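MRNA export factor MEX67 (Candida albicans, PDB 1Q40) probably exports messenger RNA from the nucleus, using this NTF2-like middle domain to pair with a second protein. Local coordinates at residues Asn23-Trp28 and Thr110-Ile115; Phe121-Tyr126 and Ile134-His139; Lys180-Arg185 and Leu205-Thr210; Arg185-Ile190 and Ala200-Leu205. One frame throughout, in Å; residues are numbered along the deposited sequence.

Contact 1: residues Asn23-Trp28 and Thr110-Ile115; sequences NYLKLW and TRHDII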
# COMPACT_ATOMS: atom_id res chain seq x y z
N ASN B 23 21.42 2.73 -0.54
CA ASN B 23 22.27 1.54 -0.49
C ASN B 23 21.49 0.28 -0.84
O ASN B 23 22.01 -0.59 -1.53
CB ASN B 23 22.92 1.38 0.88
CG ASN B 23 23.75 0.10 0.98
OD1 ASN B 23 23.49 -0.76 1.83
ND2 ASN B 23 24.75 -0.03 0.10
N TYR B 24 20.25 0.19 -0.35
CA TYR B 24 19.40 -0.97 -0.60
C TYR B 24 19.22 -1.18 -2.09
O TYR B 24 19.43 -2.27 -2.60
CB TYR B 24 18.01 -0.85 0.07
CG TYR B 24 17.30 -2.19 0.12
CD1 TYR B 24 17.29 -2.94 1.30
CD2 TYR B 24 16.67 -2.72 -1.01
CE1 TYR B 24 16.67 -4.18 1.35
CE2 TYR B 24 16.05 -3.97 -0.96
CZ TYR B 24 16.06 -4.69 0.22
OH TYR B 24 15.46 -5.92 0.27
N LEU B 25 18.84 -0.12 -2.79
CA LEU B 25 18.52 -0.19 -4.21
C LEU B 25 19.75 -0.43 -5.08
O LEU B 25 19.67 -1.12 -6.08
CB LEU B 25 17.77 1.06 -4.67
CG LEU B 25 16.31 1.15 -4.20
CD1 LEU B 25 15.67 2.41 -4.78
CD2 LEU B 25 15.51 -0.09 -4.59
N LYS B 26 20.89 0.14 -4.68
CA LYS B 26 22.16 -0.15 -5.35
C LYS B 26 22.38 -1.66 -5.41
O LYS B 26 22.62 -2.20 -6.48
CB LYS B 26 23.33 0.53 -4.63
CG LYS B 26 24.62 0.55 -5.46
CD LYS B 26 25.75 1.29 -4.73
CE LYS B 26 26.53 0.36 -3.79
NZ LYS B 26 27.95 0.80 -3.62
N LEU B 27 22.26 -2.33 -4.26
CA LEU B 27 22.50 -3.78 -4.16
C LEU B 27 21.34 -4.62 -4.72
O LEU B 27 21.55 -5.72 -5.23
CB LEU B 27 22.78 -4.18 -2.70
CG LEU B 27 24.02 -3.51 -2.08
CD1 LEU B 27 24.32 -4.07 -0.70
CD2 LEU B 27 25.23 -3.65 -2.98
N TRP B 28 20.12 -4.09 -4.63
CA TRP B 28 18.95 -4.76 -5.20
C TRP B 28 19.09 -4.87 -6.72
O TRP B 28 18.65 -5.85 -7.32
CB TRP B 28 17.66 -4.00 -4.85
CG TRP B 28 16.44 -4.69 -5.34
CD1 TRP B 28 15.72 -4.38 -6.46
CD2 TRP B 28 15.81 -5.84 -4.76
NE1 TRP B 28 14.67 -5.26 -6.61
CE2 TRP B 28 14.69 -6.16 -5.57
CE3 TRP B 28 16.06 -6.62 -3.63
CZ2 TRP B 28 13.85 -7.23 -5.29
CZ3 TRP B 28 15.21 -7.68 -3.34
CH2 TRP B 28 14.13 -7.98 -4.17
N THR B 110 16.71 -5.80 -11.98
CA THR B 110 16.16 -4.45 -12.13
C THR B 110 17.22 -3.36 -12.23
O THR B 110 18.39 -3.55 -11.88
CB THR B 110 15.29 -4.11 -10.91
OG1 THR B 110 16.01 -4.40 -9.70
CG2 THR B 110 14.04 -5.02 -10.85
N ARG B 111 16.76 -2.20 -12.67
CA ARG B 111 17.47 -0.95 -12.41
C ARG B 111 16.46 0.12 -11.99
O ARG B 111 15.51 0.41 -12.71
CB ARG B 111 18.33 -0.53 -13.60
CG ARG B 111 17.62 -0.48 -14.92
CD ARG B 111 17.37 0.93 -15.41
NE ARG B 111 18.60 1.58 -15.89
CZ ARG B 111 18.67 2.86 -16.24
NH1 ARG B 111 17.59 3.63 -16.18
NH2 ARG B 111 19.82 3.36 -16.66
N HIS B 112 16.65 0.63 -10.77
CA HIS B 112 15.91 1.76 -10.23
C HIS B 112 16.81 2.98 -10.42
O HIS B 112 17.92 3.01 -9.90
CB HIS B 112 15.65 1.57 -8.74
CG HIS B 112 14.78 0.39 -8.40
ND1 HIS B 112 15.19 -0.91 -8.56
CD2 HIS B 112 13.53 0.33 -7.89
CE1 HIS B 112 14.22 -1.73 -8.17
NE2 HIS B 112 13.20 -0.99 -7.76
N ASP B 113 16.32 3.98 -11.14
CA ASP B 113 17.14 5.12 -11.54
C ASP B 113 17.06 6.24 -10.49
O ASP B 113 16.70 7.37 -10.81
CB ASP B 113 16.67 5.57 -12.93
CG ASP B 113 17.61 6.56 -13.59
OD1 ASP B 113 18.85 6.43 -13.45
OD2 ASP B 113 17.17 7.50 -14.29
N ILE B 114 17.40 5.90 -9.25
CA ILE B 114 17.20 6.80 -8.11
C ILE B 114 18.29 7.87 -7.97
O ILE B 114 18.03 8.93 -7.42
CB ILE B 114 17.06 5.99 -6.79
CG1 ILE B 114 16.50 6.89 -5.67
CG2 ILE B 114 18.39 5.37 -6.36
CD1 ILE B 114 15.43 6.21 -4.82
N ILE B 115 19.50 7.58 -8.46
CA ILE B 115 20.61 8.55 -8.41
C ILE B 115 20.41 9.65 -9.46
O ILE B 115 20.51 10.83 -9.14
CB ILE B 115 21.97 7.84 -8.61
CG1 ILE B 115 22.28 6.91 -7.43
CG2 ILE B 115 23.11 8.86 -8.79
CD1 ILE B 115 23.23 5.78 -7.78
O HOH W 1 18.79 -6.85 -9.85
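Leu25 CD2 sits over the middle of one face of the His112 imidazole. Leu25 CD2 is 3.8 Å from the centroid of the His112 ring and 7° off the ring normal, a CH-pi contact. The two side chains cross at about a right angle. The other methyl, Leu25 CD1, meets Ile114 CD1 at 3.8 Å, so Leu25 divides its branches between two residues of 110-115. Trp28, further along the helix, reaches the same imidazole, with Trp28 CD1 at 3.5 Å from His112 CE1. The two rings approach obliquely, their planes 73° apart. With Trp28 CG anti to the backbone N (chi1 -177°), the indole is carried toward 110-115, where Trp28 CD1 touches Thr110 OG1 at 3.3 Å.

A water joins the two backbones. The water donates to Trp28 O at 2.7 Å and accepts from Thr110 N at 3.2 Å. Further out, Asp29 at the end of the helix hydrogen-bonds to Thr110 OG1 through OD1 and to His112 N through OD2. Phe142 and Phe183 add their rings around the imidazole. Trp28 meets Phe104 edge-to-face and makes a cation-pi contact with Arg185. The contact is buried and ties helix 14-29 to strand 109-111 and the loop after it.

Across the two segments the chemistry is thus apolar and aromatic, with no direct hydrogen bond. The polar link is left to one water and to the Asp29 carboxylate, which spans two residues of 110-115 and would fix their position against the helix end.

Contact 2: residues Phe121-Tyr126 and Ile134-His139; sequences FSMEVY and IMITLH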
# COMPACT_ATOMS: atom_id res chain seq x y z
N PHE B 121 10.42 8.99 -7.66
CA PHE B 121 10.15 8.30 -6.42
C PHE B 121 9.52 9.22 -5.38
O PHE B 121 9.78 10.43 -5.35
CB PHE B 121 11.45 7.70 -5.88
CG PHE B 121 12.07 6.69 -6.80
CD1 PHE B 121 13.00 7.09 -7.77
CD2 PHE B 121 11.72 5.35 -6.73
CE1 PHE B 121 13.56 6.16 -8.64
CE2 PHE B 121 12.28 4.41 -7.60
CZ PHE B 121 13.19 4.81 -8.56
N SER B 122 8.65 8.65 -4.55
CA SER B 122 8.19 9.30 -3.33
C SER B 122 8.37 8.35 -2.15
O SER B 122 8.42 7.13 -2.31
CB SER B 122 6.74 9.78 -3.45
OG SER B 122 5.82 8.70 -3.58
N MSE B 123 8.46 8.93 -0.95
CA MSE B 123 8.79 8.18 0.25
C MSE B 123 8.15 8.81 1.48
O MSE B 123 8.11 10.03 1.59
CB MSE B 123 10.31 8.15 0.41
CG MSE B 123 10.85 7.17 1.46
SE MSE B 123 12.83 7.30 1.67
CE MSE B 123 13.30 7.88 -0.07
N GLU B 124 7.65 7.97 2.39
CA GLU B 124 7.26 8.38 3.74
C GLU B 124 8.13 7.64 4.75
O GLU B 124 8.44 6.47 4.55
CB GLU B 124 5.79 8.07 4.01
CG GLU B 124 4.82 8.66 3.01
CD GLU B 124 4.62 7.80 1.77
OE1 GLU B 124 4.90 8.30 0.66
OE2 GLU B 124 4.18 6.64 1.89
N VAL B 125 8.51 8.31 5.82
CA VAL B 125 9.25 7.69 6.92
C VAL B 125 8.73 8.21 8.26
O VAL B 125 8.60 9.42 8.47
CB VAL B 125 10.79 7.88 6.77
CG1 VAL B 125 11.14 9.32 6.48
CG2 VAL B 125 11.54 7.40 8.02
N TYR B 126 8.41 7.28 9.16
CA TYR B 126 7.82 7.61 10.45
C TYR B 126 8.08 6.50 11.47
O TYR B 126 8.58 5.44 11.13
CB TYR B 126 6.31 7.87 10.29
CG TYR B 126 5.55 6.78 9.52
CD1 TYR B 126 4.76 5.86 10.19
CD2 TYR B 126 5.62 6.69 8.13
CE1 TYR B 126 4.06 4.87 9.51
CE2 TYR B 126 4.92 5.69 7.43
CZ TYR B 126 4.13 4.79 8.13
OH TYR B 126 3.43 3.81 7.48
N ILE B 134 11.48 2.15 12.77
CA ILE B 134 10.92 3.11 11.84
C ILE B 134 10.31 2.39 10.65
O ILE B 134 10.73 1.29 10.29
CB ILE B 134 11.98 4.17 11.39
CG1 ILE B 134 13.11 3.54 10.58
CG2 ILE B 134 12.57 4.90 12.61
CD1 ILE B 134 13.86 4.55 9.76
N MSE B 135 9.29 3.01 10.06
CA MSE B 135 8.63 2.53 8.85
C MSE B 135 9.15 3.35 7.70
O MSE B 135 9.14 4.57 7.77
CB MSE B 135 7.13 2.78 8.94
CG MSE B 135 6.43 2.07 10.07
SE MSE B 135 5.44 0.54 9.39
CE MSE B 135 3.91 1.31 8.76
N ILE B 136 9.58 2.68 6.64
CA ILE B 136 9.97 3.34 5.40
C ILE B 136 9.16 2.76 4.24
O ILE B 136 9.22 1.56 3.98
CB ILE B 136 11.48 3.13 5.11
CG1 ILE B 136 12.34 3.56 6.31
CG2 ILE B 136 11.87 3.90 3.86
CD1 ILE B 136 13.77 3.05 6.26
N THR B 137 8.40 3.61 3.56
CA THR B 137 7.66 3.21 2.37
C THR B 137 8.11 4.01 1.14
O THR B 137 8.13 5.24 1.15
CB THR B 137 6.15 3.38 2.61
OG1 THR B 137 5.74 2.43 3.60
CG2 THR B 137 5.33 2.99 1.40
N LEU B 138 8.49 3.28 0.09
CA LEU B 138 8.97 3.86 -1.15
C LEU B 138 8.00 3.53 -2.27
O LEU B 138 7.48 2.42 -2.34
CB LEU B 138 10.35 3.28 -1.47
CG LEU B 138 11.02 3.75 -2.78
CD1 LEU B 138 11.40 5.20 -2.68
CD2 LEU B 138 12.22 2.87 -3.15
N HIS B 139 7.74 4.52 -3.13
CA HIS B 139 6.86 4.38 -4.29
C HIS B 139 7.62 4.81 -5.53
O HIS B 139 8.34 5.81 -5.50
CB HIS B 139 5.61 5.26 -4.16
CG HIS B 139 4.93 5.17 -2.83
ND1 HIS B 139 3.97 4.22 -2.55
CD2 HIS B 139 5.03 5.93 -1.72
CE1 HIS B 139 3.54 4.38 -1.31
NE2 HIS B 139 4.18 5.41 -0.78
O HOH W 2 4.12 3.31 5.23
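Tyr126 and Met135, the latter modelled as selenomethionine, cross obliquely. Met135 CB lies over one face of the Tyr126 ring, 3.8 Å from its centroid and 15° off the normal. Met135 SE makes an oblique Met-aromatic contact, 5.3 Å from the centroid of the Tyr126 ring. Tyr126 CG stands between its backbone N and carbonyl carbon (chi1 50°), which starts the ring toward Met135. Glu124 and His139 occupy the same sheet face and cross at about a right angle. Their carboxylate and ring planes are only 24° apart. His139 NE2 donates almost straight to Glu124 OE2 at 2.9 Å, though the placing of OE2 is less certain.

The face with Met123, Val125, Ile136 and Leu138 is apolar. Selenomethionine Met123 and Ile136 lie side by side, with Met123 SE 4.2 Å from Ile136 CG2. Ile136 and Leu138 pack on helix 14-29. At the end of the pairing Val125 CG2 and Ile134 CD1 meet at 4.1 Å. The backbones form an antiparallel hairpin; one of its bonds runs from Met135 N to Tyr126 O at 2.7 Å.

His139 ND1 also hydrogen-bonds to Asp184. If the placing of Glu124 OE2 holds, two carboxylates would flank the imidazole and could favour its protonated form.

Contact 3: residues Lys180-Arg185 and Leu205-Thr210; sequences KKSFDR and LIRPYT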
# COMPACT_ATOMS: atom_id res chain seq x y z
N LYS B 180 8.85 -2.43 -17.84
CA LYS B 180 8.80 -1.56 -16.68
C LYS B 180 7.63 -1.97 -15.81
O LYS B 180 6.63 -2.45 -16.31
CB LYS B 180 8.62 -0.09 -17.10
CG LYS B 180 9.78 0.47 -17.88
CD LYS B 180 9.50 1.91 -18.29
CE LYS B 180 10.16 2.90 -17.35
NZ LYS B 180 11.17 3.75 -18.04
N LYS B 181 7.79 -1.80 -14.50
CA LYS B 181 6.68 -1.94 -13.55
C LYS B 181 6.69 -0.75 -12.58
O LYS B 181 7.72 -0.14 -12.36
CB LYS B 181 6.81 -3.23 -12.75
CG LYS B 181 6.98 -4.51 -13.58
CD LYS B 181 5.68 -4.95 -14.22
CE LYS B 181 5.79 -6.38 -14.75
NZ LYS B 181 6.91 -6.54 -15.72
N SER B 182 5.54 -0.42 -12.02
CA SER B 182 5.50 0.49 -10.88
C SER B 182 5.38 -0.36 -9.63
O SER B 182 5.08 -1.56 -9.70
CB SER B 182 4.36 1.50 -10.99
OG SER B 182 4.69 2.48 -11.95
N PHE B 183 5.68 0.23 -8.48
CA PHE B 183 5.73 -0.51 -7.23
C PHE B 183 5.67 0.38 -6.00
O PHE B 183 5.92 1.60 -6.06
CB PHE B 183 7.02 -1.33 -7.16
CG PHE B 183 8.22 -0.51 -6.79
CD1 PHE B 183 8.62 -0.41 -5.45
CD2 PHE B 183 8.93 0.18 -7.76
CE1 PHE B 183 9.71 0.38 -5.09
CE2 PHE B 183 10.04 0.97 -7.41
CZ PHE B 183 10.44 1.06 -6.08
N ASP B 184 5.36 -0.27 -4.88
CA ASP B 184 5.47 0.29 -3.55
C ASP B 184 6.13 -0.75 -2.65
O ASP B 184 5.83 -1.93 -2.76
CB ASP B 184 4.08 0.64 -3.01
CG ASP B 184 3.19 1.28 -4.07
OD1 ASP B 184 3.20 2.54 -4.18
OD2 ASP B 184 2.46 0.59 -4.83
N ARG B 185 7.02 -0.32 -1.77
CA ARG B 185 7.73 -1.22 -0.90
C ARG B 185 7.84 -0.64 0.51
O ARG B 185 8.28 0.50 0.67
CB ARG B 185 9.12 -1.50 -1.46
CG ARG B 185 9.78 -2.73 -0.86
CD ARG B 185 11.03 -3.19 -1.62
NE ARG B 185 11.51 -4.45 -1.08
CZ ARG B 185 12.42 -5.23 -1.65
NH1 ARG B 185 12.78 -6.35 -1.05
NH2 ARG B 185 12.96 -4.91 -2.81
N LEU B 205 4.93 -4.51 -3.42
CA LEU B 205 3.75 -4.54 -4.26
C LEU B 205 4.14 -4.17 -5.69
O LEU B 205 4.77 -3.13 -5.91
CB LEU B 205 2.69 -3.57 -3.73
CG LEU B 205 1.31 -3.68 -4.42
CD1 LEU B 205 0.20 -3.41 -3.44
CD2 LEU B 205 1.16 -2.71 -5.60
N ILE B 206 3.75 -5.02 -6.63
CA ILE B 206 4.06 -4.88 -8.06
C ILE B 206 2.77 -4.59 -8.82
O ILE B 206 1.76 -5.27 -8.62
CB ILE B 206 4.70 -6.19 -8.58
CG1 ILE B 206 5.99 -6.51 -7.80
CG2 ILE B 206 4.97 -6.11 -10.08
CD1 ILE B 206 7.13 -5.49 -8.02
N ARG B 207 2.80 -3.57 -9.68
CA ARG B 207 1.64 -3.09 -10.41
C ARG B 207 2.04 -2.50 -11.79
O ARG B 207 3.24 -2.32 -12.08
CB ARG B 207 0.85 -2.07 -9.56
CG ARG B 207 1.68 -0.93 -8.99
CD ARG B 207 0.92 0.00 -8.07
NE ARG B 207 1.79 1.02 -7.47
CZ ARG B 207 2.04 2.21 -8.00
NH1 ARG B 207 2.84 3.05 -7.37
NH2 ARG B 207 1.50 2.56 -9.17
N PRO B 208 1.06 -2.27 -12.67
CA PRO B 208 1.37 -1.75 -14.00
C PRO B 208 2.12 -0.41 -13.92
O PRO B 208 1.86 0.42 -13.04
CB PRO B 208 -0.00 -1.59 -14.65
CG PRO B 208 -0.87 -2.58 -13.92
CD PRO B 208 -0.38 -2.52 -12.50
N TYR B 209 3.09 -0.25 -14.81
CA TYR B 209 3.84 0.99 -14.91
C TYR B 209 2.91 2.14 -15.24
O TYR B 209 2.03 2.02 -16.10
CB TYR B 209 4.88 0.87 -16.01
CG TYR B 209 5.61 2.16 -16.30
CD1 TYR B 209 6.33 2.81 -15.30
CD2 TYR B 209 5.57 2.73 -17.57
CE1 TYR B 209 7.01 3.99 -15.57
CE2 TYR B 209 6.25 3.92 -17.85
CZ TYR B 209 6.96 4.54 -16.84
OH TYR B 209 7.63 5.71 -17.10
N THR B 210 3.11 3.25 -14.52
CA THR B 210 2.42 4.48 -14.83
C THR B 210 3.46 5.58 -14.99
O THR B 210 4.22 5.87 -14.06
CB THR B 210 1.34 4.83 -13.78
OG1 THR B 210 0.59 5.95 -14.25
CG2 THR B 210 1.93 5.28 -12.43
O HOH W 3 3.37 -2.14 -16.98
O HOH W 4 4.96 5.43 -11.04
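Arg207 grips Asp184 side-on with two nitrogens. Arg207 CG takes the crowded position between backbone N and carbonyl carbon (chi1 52°), and the chain then runs extended to NE. Arg207 NE donates to Asp184 OD2 at 2.8 Å, with that oxygen near the guanidinium plane. Arg207 NH1 reaches Asp184 OD1 at 3.3 Å, with the oxygen tilted from that plane. Carboxylate and guanidinium are 21° apart. Ser182 CB covers one guanidinium face near its rim, 3.6 Å from Arg207 NH2.

Ser182 OG, anti to the carbonyl carbon (chi1 -75°), accepts from Thr210 N at 3.1 Å, and a water also joins it to Thr210 O. Lys180 and Tyr209 run side by side, pointing the same way. A bend at chi3 lays Lys180 CE over the Tyr209 ring, 3.6 Å from Tyr209 CZ, and Lys180 CD rests 3.9 Å from the Tyr209 ring centroid. On the face away from Ser182, Asp184 and Arg207, Phe183 CB meets Ile206 CD1 at 4.2 Å.

Asp184 OD1 is shared with His139, and Asp184, Leu205 and Arg207 pack on polar side chains of another protein's chain. The two strands form the open end of the hairpin 181-190/198-208. Strand 181-190 bonds on to strand 134-146 through Lys181, Phe183 and Arg185. Ile206 bonds on to Gln48 of strand 44-49 and to Asp50, so the hairpin lies in the middle of the sheet.

Contact 4: residues Arg185-Ile190 and Ala200-Leu205; sequences RTFVVI and ASDTLL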
# COMPACT_ATOMS: atom_id res chain seq x y z
N ARG B 185 7.02 -0.32 -1.77
CA ARG B 185 7.73 -1.22 -0.90
C ARG B 185 7.84 -0.64 0.51
O ARG B 185 8.28 0.50 0.67
CB ARG B 185 9.12 -1.50 -1.46
CG ARG B 185 9.78 -2.73 -0.86
CD ARG B 185 11.03 -3.19 -1.62
NE ARG B 185 11.51 -4.45 -1.08
CZ ARG B 185 12.42 -5.23 -1.65
NH1 ARG B 185 12.78 -6.35 -1.05
NH2 ARG B 185 12.96 -4.91 -2.81
N THR B 186 7.48 -1.44 1.50
CA THR B 186 7.44 -1.03 2.91
C THR B 186 8.41 -1.88 3.73
O THR B 186 8.35 -3.11 3.70
CB THR B 186 6.01 -1.18 3.46
OG1 THR B 186 5.15 -0.27 2.79
CG2 THR B 186 5.92 -0.76 4.93
N PHE B 187 9.30 -1.21 4.46
CA PHE B 187 10.24 -1.83 5.37
C PHE B 187 9.90 -1.41 6.81
O PHE B 187 9.63 -0.24 7.07
CB PHE B 187 11.67 -1.34 5.07
CG PHE B 187 12.15 -1.61 3.67
CD1 PHE B 187 12.85 -2.76 3.37
CD2 PHE B 187 11.95 -0.67 2.66
CE1 PHE B 187 13.33 -3.00 2.08
CE2 PHE B 187 12.42 -0.89 1.37
CZ PHE B 187 13.12 -2.06 1.08
N VAL B 188 9.90 -2.35 7.75
CA VAL B 188 10.00 -2.02 9.17
C VAL B 188 11.45 -2.31 9.56
O VAL B 188 11.89 -3.45 9.48
CB VAL B 188 9.05 -2.86 10.04
CG1 VAL B 188 9.21 -2.51 11.52
CG2 VAL B 188 7.62 -2.66 9.60
N VAL B 189 12.19 -1.27 9.94
CA VAL B 189 13.60 -1.39 10.28
C VAL B 189 13.79 -1.17 11.79
O VAL B 189 13.26 -0.22 12.35
CB VAL B 189 14.46 -0.37 9.49
CG1 VAL B 189 15.95 -0.65 9.68
CG2 VAL B 189 14.08 -0.40 8.01
N ILE B 190 14.55 -2.06 12.43
CA ILE B 190 14.77 -2.01 13.88
C ILE B 190 16.27 -1.99 14.23
O ILE B 190 17.11 -2.32 13.39
CB ILE B 190 14.04 -3.20 14.57
CG1 ILE B 190 14.59 -4.55 14.10
CG2 ILE B 190 12.54 -3.13 14.31
CD1 ILE B 190 14.03 -5.75 14.85
N ALA B 200 12.82 -6.15 9.84
CA ALA B 200 11.87 -7.05 10.48
C ALA B 200 10.79 -7.53 9.51
O ALA B 200 10.35 -8.68 9.59
CB ALA B 200 11.22 -6.37 11.67
N SER B 201 10.34 -6.63 8.65
CA SER B 201 9.24 -6.87 7.71
C SER B 201 9.52 -6.11 6.42
O SER B 201 10.03 -5.00 6.44
CB SER B 201 7.90 -6.41 8.31
OG SER B 201 6.86 -6.41 7.33
N ASP B 202 9.14 -6.71 5.30
CA ASP B 202 9.45 -6.20 3.97
C ASP B 202 8.33 -6.68 3.04
O ASP B 202 8.21 -7.88 2.80
CB ASP B 202 10.79 -6.77 3.56
CG ASP B 202 11.31 -6.23 2.24
OD1 ASP B 202 10.57 -5.57 1.49
OD2 ASP B 202 12.48 -6.46 1.87
N THR B 203 7.50 -5.75 2.54
CA THR B 203 6.41 -6.07 1.61
C THR B 203 6.59 -5.28 0.32
O THR B 203 6.69 -4.05 0.34
CB THR B 203 5.01 -5.79 2.22
OG1 THR B 203 4.94 -4.47 2.81
CG2 THR B 203 4.74 -6.69 3.39
N LEU B 204 6.59 -6.00 -0.81
CA LEU B 204 6.78 -5.42 -2.13
C LEU B 204 5.48 -5.61 -2.90
O LEU B 204 5.00 -6.72 -3.01
CB LEU B 204 7.90 -6.15 -2.87
CG LEU B 204 8.16 -5.78 -4.34
CD1 LEU B 204 8.43 -4.29 -4.52
CD2 LEU B 204 9.33 -6.58 -4.87
N LEU B 205 4.93 -4.51 -3.42
CA LEU B 205 3.75 -4.54 -4.26
C LEU B 205 4.14 -4.17 -5.69
O LEU B 205 4.77 -3.13 -5.91
CB LEU B 205 2.69 -3.57 -3.73
CG LEU B 205 1.31 -3.68 -4.42
CD1 LEU B 205 0.20 -3.41 -3.44
CD2 LEU B 205 1.16 -2.71 -5.60
O HOH W 5 6.48 -4.29 5.79
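The beta hairpin of strands 181-190 and 198-208 carries, near mid-length, a salt bridge between Arg185 and Asp202. The pair is diagonal, since Arg185 stands opposite Leu204 and Asp202 opposite Phe187. Arg185 CG is anti to the backbone N (chi1 -163°) and the chain stays extended to NE. Arg185 NE donates at 3.0 Å to the syn lone pair of Asp202 OD1, which lies in the guanidinium plane; the bond is nearly straight at 171°. Arg185 NH1 reaches Asp202 OD2 at 2.9 Å, with the oxygen tilted 22° from that plane. Phe187 runs alongside the aspartate, with Phe187 CE1 3.6 Å from Asp202 OD2.

In this NTF2-like fold the sheet face with Arg185, Phe187 and Asp202 looks toward helix 14-29. Tyr24 of the helix packs on Arg185 and Asp202, and Tyr39, beyond the helix, hydrogen-bonds to Asp202 OD2 through its OH.

Backbone bonds join Thr186 with Thr203 and Val188 with Ser201 as antiparallel hydrogen-bonded pairs. Their side chains share the opposite face. Val188 CG2 packs on Ser201 CB at 4.0 Å. A water donates to Thr186 O at 3.0 Å and hydrogen-bonds to Ser201 OG at 2.6 Å. The hydroxyls of Thr186, Ser201 and Thr203 hydrogen-bond to polar side chains of another protein's chain.

How the contacts relate
All four contacts are largely buried, but their surroundings differ. Contact 1 packs a helix against the sheet by aromatic and apolar side chains, and no other protein chain touches it. Contacts 2, 3 and 4 are antiparallel strand pairings of the same sheet, each with residues near the partner protein's chain. Contacts 3 and 4 hold the two halves of one hairpin and share Arg185 and Leu205. Their arginine-aspartate bridges lie on opposite sheet faces: that of contact 4 toward the helix of contact 1, that of contact 3 toward the partner. Contact 2 closes the neighbouring hairpin, whose strand 134-146 bonds on to strand 181-190, probably through Leu138 O and Arg185 N among others.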